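PDB 6SKY: Serine/threonine-protein kinase Tel1, which probably phosphorylates serine and threonine residues in [ST]-Q motifs, acting as an ATM-subfamily kinase that senses DNA damage and activates checkpoint signalling. Local coordinates for residues A[2086-2091]-A[2128-2133]; A[2068-2073]-A[2081-2086]; A[2436-2441]-A[2448-2453]; A[2456-2461]-A[2495-2500]. All coordinates share one frame; numbering follows the deposited sequence.

Interaction 1 of 4, residues A[2086-2091]-A[2128-2133]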
loop_
_atom_site.group_PDB
_atom_site.type_symbol
_atom_site.label_atom_id
_atom_site.label_comp_id
_atom_site.label_asym_id
_atom_site.label_seq_id
_atom_site.Cartn_x
_atom_site.Cartn_y
_atom_site.Cartn_z
ATOM N N ALA A 2086 18.447 -2.324 29.289
ATOM C CA ALA A 2086 19.793 -1.842 29.589
ATOM C C ALA A 2086 20.598 -2.887 30.348
ATOM O O ALA A 2086 21.783 -3.091 30.071
ATOM C CB ALA A 2086 19.720 -0.549 30.392
ATOM N N LEU A 2087 19.974 -3.545 31.323
ATOM C CA LEU A 2087 20.646 -4.636 32.020
ATOM C C LEU A 2087 21.051 -5.746 31.063
ATOM O O LEU A 2087 22.159 -6.283 31.160
ATOM C CB LEU A 2087 19.748 -5.197 33.115
ATOM C CG LEU A 2087 19.581 -4.431 34.416
ATOM C CD1 LEU A 2087 18.604 -5.155 35.278
ATOM C CD2 LEU A 2087 20.895 -4.320 35.105
ATOM N N ALA A 2088 20.163 -6.112 30.139
ATOM C CA ALA A 2088 20.478 -7.174 29.184
ATOM C C ALA A 2088 21.625 -6.782 28.258
ATOM O O ALA A 2088 22.498 -7.604 27.951
ATOM C CB ALA A 2088 19.238 -7.528 28.378
ATOM N N ALA A 2089 21.645 -5.528 27.810
ATOM C CA ALA A 2089 22.733 -5.039 26.970
ATOM C C ALA A 2089 24.066 -5.069 27.702
ATOM O O ALA A 2089 25.080 -5.513 27.150
ATOM C CB ALA A 2089 22.419 -3.627 26.494
ATOM N N LEU A 2090 24.094 -4.573 28.940
ATOM C CA LEU A 2090 25.331 -4.604 29.713
ATOM C C LEU A 2090 25.793 -6.028 29.975
ATOM O O LEU A 2090 26.997 -6.293 30.000
ATOM C CB LEU A 2090 25.154 -3.858 31.028
ATOM C CG LEU A 2090 25.000 -2.346 30.961
ATOM C CD1 LEU A 2090 24.447 -1.839 32.253
ATOM C CD2 LEU A 2090 26.316 -1.708 30.693
ATOM N N THR A 2091 24.862 -6.963 30.133
ATOM C CA THR A 2091 25.255 -8.349 30.355
ATOM C C THR A 2091 25.855 -8.977 29.103
ATOM O O THR A 2091 26.831 -9.722 29.193
ATOM C CB THR A 2091 24.056 -9.150 30.848
ATOM O OG1 THR A 2091 23.581 -8.571 32.061
ATOM C CG2 THR A 2091 24.442 -10.561 31.123
ATOM N N SER A 2128 14.150 -4.469 19.655
ATOM C CA SER A 2128 14.943 -3.510 18.902
ATOM C C SER A 2128 16.050 -2.926 19.757
ATOM O O SER A 2128 17.183 -2.770 19.293
ATOM C CB SER A 2128 14.054 -2.406 18.353
ATOM O OG SER A 2128 13.660 -1.531 19.377
ATOM N N GLN A 2129 15.749 -2.614 21.018
ATOM C CA GLN A 2129 16.765 -2.079 21.917
ATOM C C GLN A 2129 17.914 -3.060 22.114
ATOM O O GLN A 2129 19.091 -2.702 21.955
ATOM C CB GLN A 2129 16.111 -1.734 23.241
ATOM C CG GLN A 2129 17.043 -1.299 24.309
ATOM C CD GLN A 2129 16.308 -0.873 25.538
ATOM O OE1 GLN A 2129 15.098 -0.713 25.517
ATOM N NE2 GLN A 2129 17.027 -0.690 26.619
ATOM N N ILE A 2130 17.592 -4.306 22.453
ATOM C CA ILE A 2130 18.630 -5.303 22.685
ATOM C C ILE A 2130 19.456 -5.527 21.430
ATOM O O ILE A 2130 20.683 -5.647 21.494
ATOM C CB ILE A 2130 18.001 -6.610 23.190
ATOM C CG1 ILE A 2130 17.382 -6.398 24.558
ATOM C CG2 ILE A 2130 19.027 -7.693 23.280
ATOM C CD1 ILE A 2130 16.738 -7.622 25.097
ATOM N N LEU A 2131 18.813 -5.566 20.269
ATOM C CA LEU A 2131 19.539 -5.893 19.050
ATOM C C LEU A 2131 20.441 -4.750 18.605
ATOM O O LEU A 2131 21.553 -4.986 18.115
ATOM C CB LEU A 2131 18.557 -6.272 17.955
ATOM C CG LEU A 2131 17.926 -7.648 18.096
ATOM C CD1 LEU A 2131 17.019 -7.900 16.937
ATOM C CD2 LEU A 2131 18.978 -8.704 18.162
ATOM N N SER A 2132 19.997 -3.504 18.773
ATOM C CA SER A 2132 20.863 -2.382 18.435
ATOM C C SER A 2132 22.076 -2.324 19.348
ATOM O O SER A 2132 23.206 -2.102 18.885
ATOM C CB SER A 2132 20.089 -1.078 18.511
ATOM O OG SER A 2132 19.915 -0.699 19.848
ATOM N N CYS A 2133 21.873 -2.532 20.650
ATOM C CA CYS A 2133 23.019 -2.549 21.549
ATOM C C CYS A 2133 23.965 -3.697 21.225
ATOM O O CYS A 2133 25.181 -3.554 21.353
ATOM C CB CYS A 2133 22.556 -2.621 22.994
ATOM S SG CYS A 2133 21.966 -1.066 23.640
#

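Interaction 2 of 4, residues A[2068-2073]-A[2081-2086]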
loop_
_atom_site.group_PDB
_atom_site.type_symbol
_atom_site.label_atom_id
_atom_site.label_comp_id
_atom_site.label_asym_id
_atom_site.label_seq_id
_atom_site.Cartn_x
_atom_site.Cartn_y
_atom_site.Cartn_z
ATOM N N ARG A 2068 19.818 -0.108 41.190
ATOM C CA ARG A 2068 19.390 0.874 42.178
ATOM C C ARG A 2068 18.254 1.731 41.654
ATOM O O ARG A 2068 17.419 2.201 42.430
ATOM C CB ARG A 2068 20.552 1.762 42.591
ATOM C CG ARG A 2068 21.551 1.115 43.514
ATOM C CD ARG A 2068 22.342 2.187 44.216
ATOM N NE ARG A 2068 23.516 1.674 44.906
ATOM C CZ ARG A 2068 24.754 1.767 44.435
ATOM N NH1 ARG A 2068 25.765 1.278 45.136
ATOM N NH2 ARG A 2068 24.980 2.351 43.265
ATOM N N HIS A 2069 18.214 1.970 40.345
ATOM C CA HIS A 2069 17.127 2.771 39.789
ATOM C C HIS A 2069 15.844 1.959 39.664
ATOM O O HIS A 2069 14.749 2.489 39.861
ATOM C CB HIS A 2069 17.533 3.341 38.436
ATOM C CG HIS A 2069 16.534 4.295 37.866
ATOM N ND1 HIS A 2069 16.161 4.279 36.542
ATOM C CD2 HIS A 2069 15.827 5.293 38.442
ATOM C CE1 HIS A 2069 15.267 5.224 36.325
ATOM N NE2 HIS A 2069 15.046 5.855 37.463
ATOM N N LEU A 2070 15.956 0.675 39.324
ATOM C CA LEU A 2070 14.777 -0.186 39.298
ATOM C C LEU A 2070 14.162 -0.319 40.680
ATOM O O LEU A 2070 12.944 -0.470 40.811
ATOM C CB LEU A 2070 15.132 -1.566 38.763
ATOM C CG LEU A 2070 15.327 -1.790 37.273
ATOM C CD1 LEU A 2070 15.959 -3.131 37.071
ATOM C CD2 LEU A 2070 14.006 -1.740 36.574
ATOM N N SER A 2071 14.988 -0.299 41.727
ATOM C CA SER A 2071 14.457 -0.398 43.081
ATOM C C SER A 2071 13.804 0.891 43.557
ATOM O O SER A 2071 13.142 0.884 44.597
ATOM C CB SER A 2071 15.559 -0.783 44.061
ATOM O OG SER A 2071 15.956 -2.121 43.873
ATOM N N SER A 2072 13.971 1.993 42.828
ATOM C CA SER A 2072 13.500 3.284 43.305
ATOM C C SER A 2072 11.985 3.391 43.318
ATOM O O SER A 2072 11.452 4.327 43.919
ATOM C CB SER A 2072 14.084 4.402 42.450
ATOM O OG SER A 2072 15.487 4.480 42.612
ATOM N N GLY A 2073 11.277 2.477 42.669
ATOM C CA GLY A 2073 9.835 2.488 42.779
ATOM C C GLY A 2073 9.077 2.978 41.565
ATOM O O GLY A 2073 8.935 2.251 40.579
ATOM N N ARG A 2081 10.767 -1.550 31.341
ATOM C CA ARG A 2081 11.332 -2.461 30.356
ATOM C C ARG A 2081 12.564 -1.876 29.683
ATOM O O ARG A 2081 13.460 -2.625 29.294
ATOM C CB ARG A 2081 10.272 -2.839 29.336
ATOM C CG ARG A 2081 9.021 -3.371 29.979
ATOM C CD ARG A 2081 7.981 -3.746 28.962
ATOM N NE ARG A 2081 8.289 -5.043 28.394
ATOM C CZ ARG A 2081 7.761 -6.178 28.823
ATOM N NH1 ARG A 2081 8.104 -7.323 28.255
ATOM N NH2 ARG A 2081 6.883 -6.165 29.813
ATOM N N GLN A 2082 12.651 -0.551 29.563
ATOM C CA GLN A 2082 13.885 0.058 29.082
ATOM C C GLN A 2082 15.047 -0.223 30.024
ATOM O O GLN A 2082 16.158 -0.524 29.577
ATOM C CB GLN A 2082 13.697 1.558 28.912
ATOM C CG GLN A 2082 12.925 1.950 27.686
ATOM C CD GLN A 2082 12.564 3.417 27.677
ATOM O OE1 GLN A 2082 12.948 4.170 28.561
ATOM N NE2 GLN A 2082 11.813 3.827 26.675
ATOM N N GLN A 2083 14.816 -0.124 31.331
ATOM C CA GLN A 2083 15.878 -0.422 32.288
ATOM C C GLN A 2083 16.275 -1.889 32.246
ATOM O O GLN A 2083 17.462 -2.225 32.341
ATOM C CB GLN A 2083 15.444 -0.042 33.695
ATOM C CG GLN A 2083 15.034 1.384 33.862
ATOM C CD GLN A 2083 16.161 2.334 33.640
ATOM O OE1 GLN A 2083 17.318 2.000 33.852
ATOM N NE2 GLN A 2083 15.836 3.536 33.202
ATOM N N LEU A 2084 15.301 -2.785 32.116
ATOM C CA LEU A 2084 15.641 -4.200 32.012
ATOM C C LEU A 2084 16.421 -4.495 30.736
ATOM O O LEU A 2084 17.328 -5.333 30.730
ATOM C CB LEU A 2084 14.377 -5.042 32.086
ATOM C CG LEU A 2084 13.819 -5.200 33.488
ATOM C CD1 LEU A 2084 12.449 -5.788 33.427
ATOM C CD2 LEU A 2084 14.731 -6.081 34.281
ATOM N N GLY A 2085 16.099 -3.805 29.647
ATOM C CA GLY A 2085 16.871 -3.966 28.432
ATOM C C GLY A 2085 18.271 -3.408 28.534
ATOM O O GLY A 2085 19.197 -3.939 27.925
ATOM N N ALA A 2086 18.447 -2.324 29.289
ATOM C CA ALA A 2086 19.793 -1.842 29.589
ATOM C C ALA A 2086 20.598 -2.887 30.348
ATOM O O ALA A 2086 21.783 -3.091 30.071
ATOM C CB ALA A 2086 19.720 -0.549 30.392
#

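Interaction 3 of 4, residues A[2436-2441]-A[2448-2453]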
loop_
_atom_site.group_PDB
_atom_site.type_symbol
_atom_site.label_atom_id
_atom_site.label_comp_id
_atom_site.label_asym_id
_atom_site.label_seq_id
_atom_site.Cartn_x
_atom_site.Cartn_y
_atom_site.Cartn_z
ATOM N N SER A 2436 -12.254 -43.362 6.630
ATOM C CA SER A 2436 -13.527 -43.224 5.945
ATOM C C SER A 2436 -13.482 -43.732 4.517
ATOM O O SER A 2436 -14.537 -43.938 3.916
ATOM C CB SER A 2436 -13.962 -41.759 5.952
ATOM O OG SER A 2436 -14.831 -41.478 4.880
ATOM N N ARG A 2437 -12.292 -43.936 3.962
ATOM C CA ARG A 2437 -12.123 -44.419 2.602
ATOM C C ARG A 2437 -11.739 -45.886 2.551
ATOM O O ARG A 2437 -11.420 -46.393 1.477
ATOM C CB ARG A 2437 -11.070 -43.588 1.877
ATOM C CG ARG A 2437 -11.398 -42.131 1.777
ATOM C CD ARG A 2437 -12.496 -41.903 0.776
ATOM N NE ARG A 2437 -12.165 -42.497 -0.511
ATOM C CZ ARG A 2437 -11.797 -41.809 -1.581
ATOM N NH1 ARG A 2437 -11.721 -40.490 -1.533
ATOM N NH2 ARG A 2437 -11.512 -42.442 -2.705
ATOM N N LEU A 2438 -11.752 -46.573 3.684
ATOM C CA LEU A 2438 -11.374 -47.975 3.712
ATOM C C LEU A 2438 -12.430 -48.822 3.030
ATOM O O LEU A 2438 -13.627 -48.635 3.243
ATOM C CB LEU A 2438 -11.190 -48.449 5.146
ATOM C CG LEU A 2438 -9.980 -47.924 5.889
ATOM C CD1 LEU A 2438 -9.985 -48.443 7.292
ATOM C CD2 LEU A 2438 -8.743 -48.366 5.175
ATOM N N GLN A 2439 -11.976 -49.756 2.201
ATOM C CA GLN A 2439 -12.840 -50.736 1.567
ATOM C C GLN A 2439 -12.009 -51.964 1.257
ATOM O O GLN A 2439 -10.780 -51.909 1.225
ATOM C CB GLN A 2439 -13.487 -50.186 0.301
ATOM C CG GLN A 2439 -14.748 -49.417 0.569
ATOM C CD GLN A 2439 -15.315 -48.805 -0.665
ATOM O OE1 GLN A 2439 -14.774 -48.973 -1.753
ATOM N NE2 GLN A 2439 -16.412 -48.086 -0.515
ATOM N N ASP A 2440 -12.681 -53.080 1.044
ATOM C CA ASP A 2440 -12.003 -54.321 0.693
ATOM C C ASP A 2440 -12.267 -54.571 -0.788
ATOM O O ASP A 2440 -13.259 -55.192 -1.166
ATOM C CB ASP A 2440 -12.467 -55.473 1.562
ATOM C CG ASP A 2440 -13.952 -55.486 1.750
ATOM O OD1 ASP A 2440 -14.571 -54.414 1.611
ATOM O OD2 ASP A 2440 -14.504 -56.565 2.038
ATOM N N HIS A 2441 -11.364 -54.068 -1.626
ATOM C CA HIS A 2441 -11.526 -54.138 -3.064
ATOM C C HIS A 2441 -10.355 -54.773 -3.792
ATOM O O HIS A 2441 -10.462 -54.993 -5.002
ATOM C CB HIS A 2441 -11.763 -52.739 -3.644
ATOM C CG HIS A 2441 -13.172 -52.265 -3.503
ATOM N ND1 HIS A 2441 -14.166 -53.048 -2.961
ATOM C CD2 HIS A 2441 -13.756 -51.092 -3.836
ATOM C CE1 HIS A 2441 -15.303 -52.378 -2.966
ATOM N NE2 HIS A 2441 -15.082 -51.188 -3.491
ATOM N N LEU A 2448 -2.533 -49.944 -0.293
ATOM C CA LEU A 2448 -1.701 -48.908 0.307
ATOM C C LEU A 2448 -2.410 -48.229 1.467
ATOM O O LEU A 2448 -1.792 -47.947 2.497
ATOM C CB LEU A 2448 -1.311 -47.873 -0.741
ATOM C CG LEU A 2448 -0.488 -48.348 -1.929
ATOM C CD1 LEU A 2448 -0.475 -47.287 -2.988
ATOM C CD2 LEU A 2448 0.907 -48.656 -1.488
ATOM N N LEU A 2449 -3.710 -47.983 1.326
ATOM C CA LEU A 2449 -4.451 -47.281 2.364
ATOM C C LEU A 2449 -4.591 -48.124 3.620
ATOM O O LEU A 2449 -4.455 -47.612 4.736
ATOM C CB LEU A 2449 -5.817 -46.881 1.827
ATOM C CG LEU A 2449 -6.639 -45.943 2.689
ATOM C CD1 LEU A 2449 -5.825 -44.737 3.032
ATOM C CD2 LEU A 2449 -7.864 -45.537 1.947
ATOM N N ILE A 2450 -4.857 -49.419 3.466
ATOM C CA ILE A 2450 -5.005 -50.284 4.627
ATOM C C ILE A 2450 -3.676 -50.446 5.349
ATOM O O ILE A 2450 -3.624 -50.468 6.582
ATOM C CB ILE A 2450 -5.599 -51.631 4.192
ATOM C CG1 ILE A 2450 -7.104 -51.477 4.004
ATOM C CG2 ILE A 2450 -5.284 -52.710 5.193
ATOM C CD1 ILE A 2450 -7.771 -52.684 3.438
ATOM N N ASP A 2451 -2.579 -50.519 4.599
ATOM C CA ASP A 2451 -1.272 -50.642 5.229
ATOM C C ASP A 2451 -0.890 -49.364 5.959
ATOM O O ASP A 2451 -0.321 -49.415 7.053
ATOM C CB ASP A 2451 -0.228 -51.001 4.181
ATOM C CG ASP A 2451 1.108 -51.344 4.788
ATOM O OD1 ASP A 2451 1.144 -52.195 5.698
ATOM O OD2 ASP A 2451 2.128 -50.776 4.349
ATOM N N LEU A 2452 -1.212 -48.207 5.383
ATOM C CA LEU A 2452 -0.934 -46.949 6.063
ATOM C C LEU A 2452 -1.746 -46.818 7.342
ATOM O O LEU A 2452 -1.215 -46.405 8.379
ATOM C CB LEU A 2452 -1.220 -45.780 5.130
ATOM C CG LEU A 2452 -1.090 -44.378 5.708
ATOM C CD1 LEU A 2452 0.356 -44.037 5.906
ATOM C CD2 LEU A 2452 -1.747 -43.384 4.801
ATOM N N VAL A 2453 -3.037 -47.148 7.292
ATOM C CA VAL A 2453 -3.867 -47.066 8.490
ATOM C C VAL A 2453 -3.361 -48.026 9.556
ATOM O O VAL A 2453 -3.307 -47.689 10.745
ATOM C CB VAL A 2453 -5.338 -47.332 8.133
ATOM C CG1 VAL A 2453 -6.147 -47.571 9.370
ATOM C CG2 VAL A 2453 -5.903 -46.171 7.372
#

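Interaction 4 of 4, residues A[2456-2461]-A[2495-2500]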
loop_
_atom_site.group_PDB
_atom_site.type_symbol
_atom_site.label_atom_id
_atom_site.label_comp_id
_atom_site.label_asym_id
_atom_site.label_seq_id
_atom_site.Cartn_x
_atom_site.Cartn_y
_atom_site.Cartn_z
ATOM N N ILE A 2456 -0.229 -46.544 11.165
ATOM C CA ILE A 2456 -0.560 -45.456 12.079
ATOM C C ILE A 2456 -1.099 -46.006 13.388
ATOM O O ILE A 2456 -0.718 -45.548 14.468
ATOM C CB ILE A 2456 -1.561 -44.482 11.442
ATOM C CG1 ILE A 2456 -0.949 -43.793 10.237
ATOM C CG2 ILE A 2456 -1.978 -43.448 12.450
ATOM C CD1 ILE A 2456 -1.942 -43.012 9.457
ATOM N N CYS A 2457 -1.996 -46.988 13.321
ATOM C CA CYS A 2457 -2.547 -47.543 14.552
ATOM C C CYS A 2457 -1.516 -48.316 15.354
ATOM O O CYS A 2457 -1.694 -48.486 16.559
ATOM C CB CYS A 2457 -3.734 -48.446 14.247
ATOM S SG CYS A 2457 -5.098 -47.600 13.475
ATOM N N VAL A 2458 -0.449 -48.793 14.720
ATOM C CA VAL A 2458 0.586 -49.494 15.474
ATOM C C VAL A 2458 1.558 -48.516 16.123
ATOM O O VAL A 2458 1.959 -48.703 17.273
ATOM C CB VAL A 2458 1.311 -50.500 14.571
ATOM C CG1 VAL A 2458 2.506 -51.057 15.273
ATOM C CG2 VAL A 2458 0.388 -51.609 14.211
ATOM N N ASP A 2459 1.959 -47.459 15.415
ATOM C CA ASP A 2459 2.907 -46.524 16.015
ATOM C C ASP A 2459 2.250 -45.623 17.046
ATOM O O ASP A 2459 2.839 -45.348 18.093
ATOM C CB ASP A 2459 3.571 -45.671 14.942
ATOM C CG ASP A 2459 4.480 -46.467 14.050
ATOM O OD1 ASP A 2459 4.539 -47.698 14.213
ATOM O OD2 ASP A 2459 5.135 -45.863 13.183
ATOM N N HIS A 2460 1.046 -45.142 16.770
ATOM C CA HIS A 2460 0.336 -44.214 17.647
ATOM C C HIS A 2460 -1.026 -44.807 17.961
ATOM O O HIS A 2460 -2.029 -44.442 17.343
ATOM C CB HIS A 2460 0.216 -42.838 16.998
ATOM C CG HIS A 2460 1.509 -42.328 16.452
ATOM N ND1 HIS A 2460 2.325 -41.470 17.151
ATOM C CD2 HIS A 2460 2.142 -42.579 15.286
ATOM C CE1 HIS A 2460 3.399 -41.207 16.435
ATOM N NE2 HIS A 2460 3.314 -41.869 15.298
ATOM N N PRO A 2461 -1.097 -45.725 18.925
ATOM C CA PRO A 2461 -2.351 -46.460 19.130
ATOM C C PRO A 2461 -3.479 -45.616 19.688
ATOM O O PRO A 2461 -4.639 -45.833 19.323
ATOM C CB PRO A 2461 -1.933 -47.575 20.091
ATOM C CG PRO A 2461 -0.740 -47.078 20.754
ATOM C CD PRO A 2461 -0.018 -46.243 19.772
ATOM N N LYS A 2495 -8.701 -57.323 13.386
ATOM C CA LYS A 2495 -8.184 -58.668 13.595
ATOM C C LYS A 2495 -6.670 -58.693 13.492
ATOM O O LYS A 2495 -6.003 -59.420 14.234
ATOM C CB LYS A 2495 -8.793 -59.631 12.583
ATOM C CG LYS A 2495 -10.284 -59.815 12.704
ATOM C CD LYS A 2495 -10.842 -60.414 11.426
ATOM C CE LYS A 2495 -12.356 -60.349 11.392
ATOM N NZ LYS A 2495 -12.881 -60.521 10.012
ATOM N N ALA A 2496 -6.106 -57.911 12.572
ATOM C CA ALA A 2496 -4.653 -57.884 12.443
ATOM C C ALA A 2496 -3.999 -57.141 13.596
ATOM O O ALA A 2496 -2.893 -57.493 14.009
ATOM C CB ALA A 2496 -4.256 -57.255 11.113
ATOM N N LEU A 2497 -4.660 -56.109 14.121
ATOM C CA LEU A 2497 -4.124 -55.386 15.269
ATOM C C LEU A 2497 -4.065 -56.275 16.496
ATOM O O LEU A 2497 -3.120 -56.190 17.285
ATOM C CB LEU A 2497 -4.968 -54.155 15.574
ATOM C CG LEU A 2497 -4.690 -52.869 14.815
ATOM C CD1 LEU A 2497 -5.532 -51.776 15.392
ATOM C CD2 LEU A 2497 -3.230 -52.520 14.909
ATOM N N SER A 2498 -5.074 -57.119 16.691
ATOM C CA SER A 2498 -4.997 -58.041 17.817
ATOM C C SER A 2498 -4.210 -59.282 17.425
ATOM O O SER A 2498 -4.653 -60.408 17.659
ATOM C CB SER A 2498 -6.390 -58.440 18.296
ATOM O OG SER A 2498 -7.084 -59.142 17.285
ATOM N N LYS A 2499 -3.050 -59.083 16.812
ATOM C CA LYS A 2499 -2.164 -60.185 16.473
ATOM C C LYS A 2499 -0.687 -59.866 16.604
ATOM O O LYS A 2499 0.120 -60.799 16.565
ATOM C CB LYS A 2499 -2.432 -60.666 15.043
ATOM C CG LYS A 2499 -3.333 -61.878 14.939
ATOM C CD LYS A 2499 -3.372 -62.379 13.508
ATOM C CE LYS A 2499 -3.960 -63.774 13.423
ATOM N NZ LYS A 2499 -3.885 -64.334 12.043
ATOM N N ASN A 2500 -0.291 -58.604 16.725
ATOM C CA ASN A 2500 1.117 -58.247 16.694
ATOM C C ASN A 2500 1.583 -57.791 18.069
ATOM O O ASN A 2500 0.786 -57.418 18.933
ATOM C CB ASN A 2500 1.393 -57.172 15.637
ATOM C CG ASN A 2500 0.933 -55.797 16.054
ATOM O OD1 ASN A 2500 -0.004 -55.647 16.831
ATOM N ND2 ASN A 2500 1.590 -54.778 15.522
#

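Interaction 1 of 4, residues A[2086-2091]-A[2128-2133]
Ala2089 and Cys2133 meet side chain to side chain, CB of Ala2089 lying 3.6 Å from CB of Cys2133 and 3.9 Å from its SG. Both CB atoms point at the opposing helix; with its sulfur turned beside its own backbone N (chi1 -77°), Cys2133 offers both CB and SG to the one methyl. On another side of the interface, Ile2130 reaches out along its CG1 branch, and CD1 meets CB of Ala2088 at 4.1 Å. Small residues on helix 2077-2097 allow this approach: the axes of the two segments come within 9.3 Å at 25°, nearly parallel. Such an arrangement suits an alpha solenoid like the FAT domain, where the intervening helix 2102-2119 returns the chain and two helices run the same way. Gln2129 stretches across at the N-terminal end, CG opposite its backbone N (chi1 174°) and the chain straight beyond. Its NE2 comes 3.4 Å from N of Ala2086, but both are donors, and NE2 instead donates to O of Gln2082. Trp2035 of helix 2035-2047 touches Ala2086 and Gln2129, while Phe1641 of helix 1627-1644 touches Ile2130.

Interaction 2 of 4, residues A[2068-2073]-A[2081-2086]
NE2 of Gln2083 sits between two polar neighbours: it gives a weak hydrogen bond to the carbonyl oxygen of Asp2033, and it lies 3.4 Å from ND1 of His2069 at an angle too poor for a hydrogen bond. The Gln2083 chain is bent at its middle (chi2 -65°), which brings the amide to the edge of the His2069 imidazole. CD of Gln2083 lies in the ring plane, 3.5 Å from ND1 of His2069, and the amide stands almost upright to the ring, the planes 87° apart. Nearer the backbone, CD2 of Leu2070 packs 3.6 Å from CB of Gln2083 as the two side chains pass in opposite directions. CD1 of Leu2070 extends the apolar layer to CD2 of Leu2084 at 4.2 Å. With an alanine in place of Gln2083, the edge of His2069 would probably lose its neighbour and Asp2033 O its weak donor. A type I turn runs from Leu2070 to Gly2073, with Ser2072 OG bonded back to Arg2068 O at 3.0 Å. The contact thus ties the two arms of a helical hairpin, 2052-2070 and 2077-2097, in the FAT solenoid; Trp1617 of helix 1606-1619 lies on Leu2070, and Phe1641 of helix 1627-1644 on Leu2084.

Interaction 3 of 4, residues A[2436-2441]-A[2448-2453]
A loop of the FAT region folds back on the helix it leads into: residues 2436-2441, between helices 2431-2434 and 2444-2459, lay Leu2438 against Leu2449, Ile2450 and Val2453. One methyl does this work. CD2 of Leu2438 sits 3.7 Å from CG1 of Ile2450, 4.1 Å from CG of Leu2449 and 4.2 Å from CG2 of Val2453, so it enters the groove between three side chains spaced along one helical turn. The Leu2438 chain crosses those of Leu2449 and Ile2450 at a slant. Leu2449 points at the loop with CG turned away from its own backbone N (chi1 -170°); this brings CD2 of Leu2449 to 3.8 Å from CB of Arg2437, whose bent chain then leads off from the helix. Further along, CD1 of Ile2450 lies 3.8 Å from O of Gln2439. Leu2434 also packs on Leu2449 and Val2453, while Thr2490 lies on Leu2438. Between the two segments cohesion therefore comes from van der Waals fit, mostly apolar, with methyls also set against loop carbonyl oxygens. The contact by itself supplies no directional bond; the polar links of the loop are made to other parts of the chain, Ser2436 OG bonding to Asp2845 and Thr2846, and Asp2440 forming a salt bridge with Arg2488 of helix 2483-2497.

Interaction 4 of 4, residues A[2456-2461]-A[2495-2500]
Leu2497 fills the tight part of this contact, its forked end set against Val2458 and Cys2457 where two helices near their C-terminal ends meet. CD2 of Leu2497 lies 3.8 Å from CG2 of Val2458, and CD1 of Leu2497 lies 4.0 Å from CB of Cys2457; the Leu2497 and Val2458 chains slide past each other in opposite directions. Val2458 carries CG1 opposite its backbone N (chi1 171°) and CG2 beside it, which turns CG2 toward the leucine. Tyr2454 of helix 2444-2459 and Met2465 of helix 2461-2472 also touch Leu2497 and help to bury it. Beyond Leu2497 the chain leaves its helix, and the packing thins. Asn2500 lays its amide end against the Val2458 methyls, the two side chains approaching from opposite directions. Between Leu2497 and Asn2500, Ser2498 and Lys2499 are exposed, Ser2498 being the centre of an inverse gamma turn. Ser2498 OG bonds to O of Lys2495 at 3.2 Å from above the carbonyl plane, a bond within its own segment. At the end of helix 2444-2459, N of His2460 bonds to O of Ile2456 at 2.9 Å, and His2460 ND1 is hydrogen-bonded with Tyr2570 OH. The two helix ends thus meet through the Leu2497, Val2458 and Cys2457 carbons and the Asn2500 amide end, an apolar contact with a polar margin, while the charged lysines remain on the outer, solvent side.

Overall arrangement
From the N terminus, interaction 2 comes first, closing the short turn between helices 2052-2070 and 2077-2097. Interaction 1 follows from the same second helix and spans a longer loop that holds helix 2102-2119; the two share Ala2086, and Leu2070 also packs on Leu2087. Much later, interaction 3 folds a loop onto helix 2444-2459, and interaction 4 carries the end of that helix to helix 2483-2497, across helix 2461-2472. All four follow in series, none enclosing or crossing another. Interaction 2 ties consecutive solenoid helices, and interaction 1 joins the second of them to the helix after next; interactions 3 and 4, centred 14 Å apart, lie about 54 to 63 Å from them between centres.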